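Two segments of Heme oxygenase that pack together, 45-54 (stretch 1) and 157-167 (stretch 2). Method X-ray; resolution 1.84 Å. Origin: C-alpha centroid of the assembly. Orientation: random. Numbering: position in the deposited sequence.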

# COMPACT_ATOMS: atom_id res chain seq x y z
N ALA A 45 1.88 19.21 6.76
CA ALA A 45 0.48 19.52 7.02
C ALA A 45 -0.12 18.45 7.92
O ALA A 45 -0.78 18.76 8.90
CB ALA A 45 -0.29 19.62 5.71
N LEU A 46 0.12 17.19 7.59
CA LEU A 46 -0.49 16.10 8.35
C LEU A 46 0.03 16.01 9.78
O LEU A 46 -0.73 15.74 10.71
CB LEU A 46 -0.27 14.77 7.65
CG LEU A 46 -0.87 14.63 6.25
CD1 LEU A 46 -0.54 13.25 5.75
CD2 LEU A 46 -2.37 14.86 6.28
N PHE A 47 1.33 16.24 9.97
CA PHE A 47 1.93 16.13 11.30
C PHE A 47 1.55 17.30 12.20
O PHE A 47 1.84 17.28 13.39
CB PHE A 47 3.45 16.04 11.20
CG PHE A 47 3.93 14.72 10.68
CD1 PHE A 47 3.38 13.54 11.14
CD2 PHE A 47 4.95 14.67 9.73
CE1 PHE A 47 3.82 12.32 10.65
CE2 PHE A 47 5.39 13.45 9.25
CZ PHE A 47 4.82 12.27 9.71
N SER A 48 0.87 18.30 11.64
CA SER A 48 0.44 19.43 12.45
C SER A 48 -0.73 19.05 13.34
O SER A 48 -1.03 19.75 14.32
CB SER A 48 0.06 20.62 11.56
OG SER A 48 -1.16 20.36 10.87
N ASP A 49 -1.37 17.92 13.04
CA ASP A 49 -2.58 17.48 13.75
C ASP A 49 -2.76 15.97 13.64
O ASP A 49 -2.99 15.47 12.53
CB ASP A 49 -3.80 18.21 13.18
CG ASP A 49 -5.08 17.95 13.96
OD1 ASP A 49 -5.21 16.90 14.63
OD2 ASP A 49 -5.98 18.83 13.90
N LYS A 50 -2.71 15.24 14.76
CA LYS A 50 -2.77 13.78 14.67
C LYS A 50 -4.08 13.33 14.06
O LYS A 50 -4.15 12.28 13.42
CB LYS A 50 -2.58 13.12 16.04
CG LYS A 50 -3.23 13.82 17.20
CD LYS A 50 -2.89 13.10 18.50
CE LYS A 50 -1.39 12.83 18.62
NZ LYS A 50 -1.03 12.14 19.90
N ASP A 51 -5.14 14.12 14.24
CA ASP A 51 -6.43 13.75 13.64
C ASP A 51 -6.38 13.84 12.11
O ASP A 51 -6.96 13.01 11.41
CB ASP A 51 -7.56 14.65 14.17
CG ASP A 51 -7.79 14.50 15.67
OD1 ASP A 51 -7.50 13.42 16.24
OD2 ASP A 51 -8.30 15.47 16.28
N LEU A 52 -5.68 14.85 11.59
CA LEU A 52 -5.50 14.99 10.16
C LEU A 52 -4.68 13.83 9.62
O LEU A 52 -5.03 13.21 8.63
CB LEU A 52 -4.80 16.32 9.85
CG LEU A 52 -5.24 17.10 8.63
CD1 LEU A 52 -6.76 17.12 8.56
CD2 LEU A 52 -4.68 18.52 8.77
N TYR A 53 -3.58 13.55 10.32
CA TYR A 53 -2.70 12.45 9.98
C TYR A 53 -3.48 11.13 9.88
O TYR A 53 -3.37 10.39 8.90
CB TYR A 53 -1.59 12.35 11.04
CG TYR A 53 -0.73 11.12 10.91
CD1 TYR A 53 0.26 11.04 9.94
CD2 TYR A 53 -0.90 10.04 11.76
CE1 TYR A 53 1.06 9.91 9.82
CE2 TYR A 53 -0.12 8.91 11.65
CZ TYR A 53 0.86 8.85 10.69
OH TYR A 53 1.64 7.73 10.59
N ALA A 54 -4.28 10.86 10.89
CA ALA A 54 -5.02 9.59 10.96
C ALA A 54 -6.12 9.50 9.90
O ALA A 54 -6.37 8.42 9.35
CB ALA A 54 -5.62 9.42 12.36
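Stretch 2 157-167: IVKRWARKIFQ

Stretch 1 runs from the end of one helix through a short turn into another. It opens in the last part of a helix that begins earlier in the chain, and a second helix begins at Lys 50. Stretch 2 is helical from its first residue, in a helix that begins earlier in the chain. Gln 167, with positive phi, is the first residue to leave helical angles. The C-terminal end of stretch 2 lies at the turn of stretch 1. Val 158, earlier in stretch 2, meets the tip of the Phe 47 ring and Tyr 53. No hydrogen bond joins the stretches; the contact is apolar and aromatic and buries 463 Å² in total.

Ala 45 does not reach stretch 2. Its carbonyl O accepts from Ser 48 OG at 2.6 Å, within the bend. Leu 46 contributes little beyond its backbone O, 4.3 Å from Phe 166 CZ.

Phe 47 is buried and makes the largest contact. Its side chain fits as a knob among Val 158, Trp 161, Ala 162 and Ile 165, residues spaced so as to form one side of a helix. Phe 47 CZ lies 3.6 Å from Trp 161 CB and 4.4 Å from Val 158 CG1. Nearer the backbone, Phe 47 CB meets Ile 165 CD1 at 3.6 Å. The CA atoms of Phe 47 and Ile 165 are 7.0 Å apart. The edge of the Phe 47 ring points toward the face of Phe 166, in an offset arrangement with planes at 70°.

Ser 48 and Asp 49 direct their CB atoms away from stretch 2. Asp 49 caps the second helix: its OD1 accepts from Asp 51 N at 2.8 Å.

Lys 50 covers a face of Phe 166. Its CB is 4.0 Å from the Phe 166 ring centroid, a CH-pi contact, and its CA is 3.6 Å from Phe 166 CZ. The CA atoms of Lys 50 and Phe 166 are 7.3 Å apart.

The CA-to-CB bond of Tyr 53 points toward stretch 2. Its ring face receives the edge of Phe 166, with Tyr 53 CD2 3.6 Å from Phe 166 CE2. Tyr 53 OH lies 3.9 Å from both Val 158 CG1 and Ala 162 CB.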

# COMPACT_ATOMS: atom_id res chain seq x y z
N ILE A 157 10.24 5.72 7.42
CA ILE A 157 10.59 7.12 7.64
C ILE A 157 9.40 7.89 8.19
O ILE A 157 9.54 8.67 9.13
CB ILE A 157 11.08 7.78 6.33
CG1 ILE A 157 12.38 7.12 5.86
CG2 ILE A 157 11.30 9.27 6.54
CD1 ILE A 157 12.80 7.51 4.45
N VAL A 158 8.22 7.66 7.62
CA VAL A 158 6.99 8.24 8.15
C VAL A 158 6.80 7.81 9.60
O VAL A 158 6.44 8.60 10.46
CB VAL A 158 5.76 7.81 7.31
CG1 VAL A 158 4.48 8.27 7.97
CG2 VAL A 158 5.87 8.36 5.90
N LYS A 159 7.06 6.53 9.86
CA LYS A 159 6.93 5.98 11.21
C LYS A 159 7.81 6.72 12.22
O LYS A 159 7.36 7.09 13.31
CB LYS A 159 7.29 4.49 11.17
CG LYS A 159 7.70 3.88 12.48
CD LYS A 159 7.83 2.39 12.30
CE LYS A 159 8.71 1.78 13.35
NZ LYS A 159 8.62 0.30 13.33
N ARG A 160 9.06 6.95 11.84
CA ARG A 160 10.01 7.65 12.71
C ARG A 160 9.56 9.08 13.02
O ARG A 160 9.70 9.55 14.16
CB ARG A 160 11.41 7.66 12.08
CG ARG A 160 12.24 6.43 12.45
CD ARG A 160 13.47 6.29 11.55
NE ARG A 160 13.50 4.99 10.90
CZ ARG A 160 14.24 4.70 9.82
NH1 ARG A 160 15.01 5.63 9.27
NH2 ARG A 160 14.20 3.48 9.30
N TRP A 161 9.04 9.77 12.01
CA TRP A 161 8.53 11.13 12.20
C TRP A 161 7.28 11.13 13.07
O TRP A 161 7.16 11.97 13.97
CB TRP A 161 8.22 11.80 10.85
CG TRP A 161 9.38 12.51 10.25
CD1 TRP A 161 10.04 12.18 9.10
CD2 TRP A 161 10.04 13.66 10.77
NE1 TRP A 161 11.07 13.06 8.88
CE2 TRP A 161 11.09 13.98 9.89
CE3 TRP A 161 9.85 14.45 11.91
CZ2 TRP A 161 11.94 15.07 10.10
CZ3 TRP A 161 10.70 15.53 12.12
CH2 TRP A 161 11.73 15.82 11.22
N ALA A 162 6.35 10.22 12.81
CA ALA A 162 5.16 10.12 13.65
C ALA A 162 5.52 9.94 15.12
O ALA A 162 4.97 10.62 16.00
CB ALA A 162 4.26 8.97 13.18
N ARG A 163 6.46 9.03 15.39
CA ARG A 163 6.84 8.76 16.77
C ARG A 163 7.50 9.98 17.42
O ARG A 163 7.26 10.28 18.58
CB ARG A 163 7.78 7.55 16.83
CG ARG A 163 8.27 7.21 18.23
CD ARG A 163 8.42 5.70 18.44
NE ARG A 163 7.12 5.03 18.52
CZ ARG A 163 6.61 4.25 17.57
NH1 ARG A 163 5.41 3.70 17.76
NH2 ARG A 163 7.29 4.01 16.45
N LYS A 164 8.29 10.71 16.64
CA LYS A 164 8.98 11.89 17.16
C LYS A 164 8.00 13.03 17.44
O LYS A 164 7.98 13.59 18.54
CB LYS A 164 10.05 12.36 16.16
CG LYS A 164 10.93 13.49 16.68
CD LYS A 164 11.95 13.92 15.64
CE LYS A 164 13.13 14.64 16.28
NZ LYS A 164 14.08 13.69 16.93
N ILE A 165 7.19 13.37 16.46
CA ILE A 165 6.31 14.53 16.56
C ILE A 165 5.13 14.29 17.51
O ILE A 165 4.75 15.19 18.27
CB ILE A 165 5.81 14.95 15.17
CG1 ILE A 165 6.99 15.41 14.32
CG2 ILE A 165 4.77 16.06 15.28
CD1 ILE A 165 6.63 15.84 12.92
N PHE A 166 4.58 13.09 17.48
CA PHE A 166 3.42 12.78 18.31
C PHE A 166 3.82 12.21 19.65
O PHE A 166 2.95 11.86 20.45
CB PHE A 166 2.48 11.80 17.61
CG PHE A 166 1.86 12.34 16.35
CD1 PHE A 166 1.57 13.69 16.22
CD2 PHE A 166 1.58 11.49 15.29
CE1 PHE A 166 0.99 14.19 15.07
CE2 PHE A 166 1.01 11.99 14.12
CZ PHE A 166 0.72 13.34 14.01
N GLN A 167 5.12 12.10 19.88
CA GLN A 167 5.67 11.55 21.13
C GLN A 167 5.05 10.21 21.49
O GLN A 167 4.55 10.03 22.61
CB GLN A 167 5.49 12.55 22.27
CG GLN A 167 6.23 13.84 22.06
CD GLN A 167 6.01 14.81 23.19
OE1 GLN A 167 5.95 14.43 24.36
NE2 GLN A 167 5.87 16.09 22.85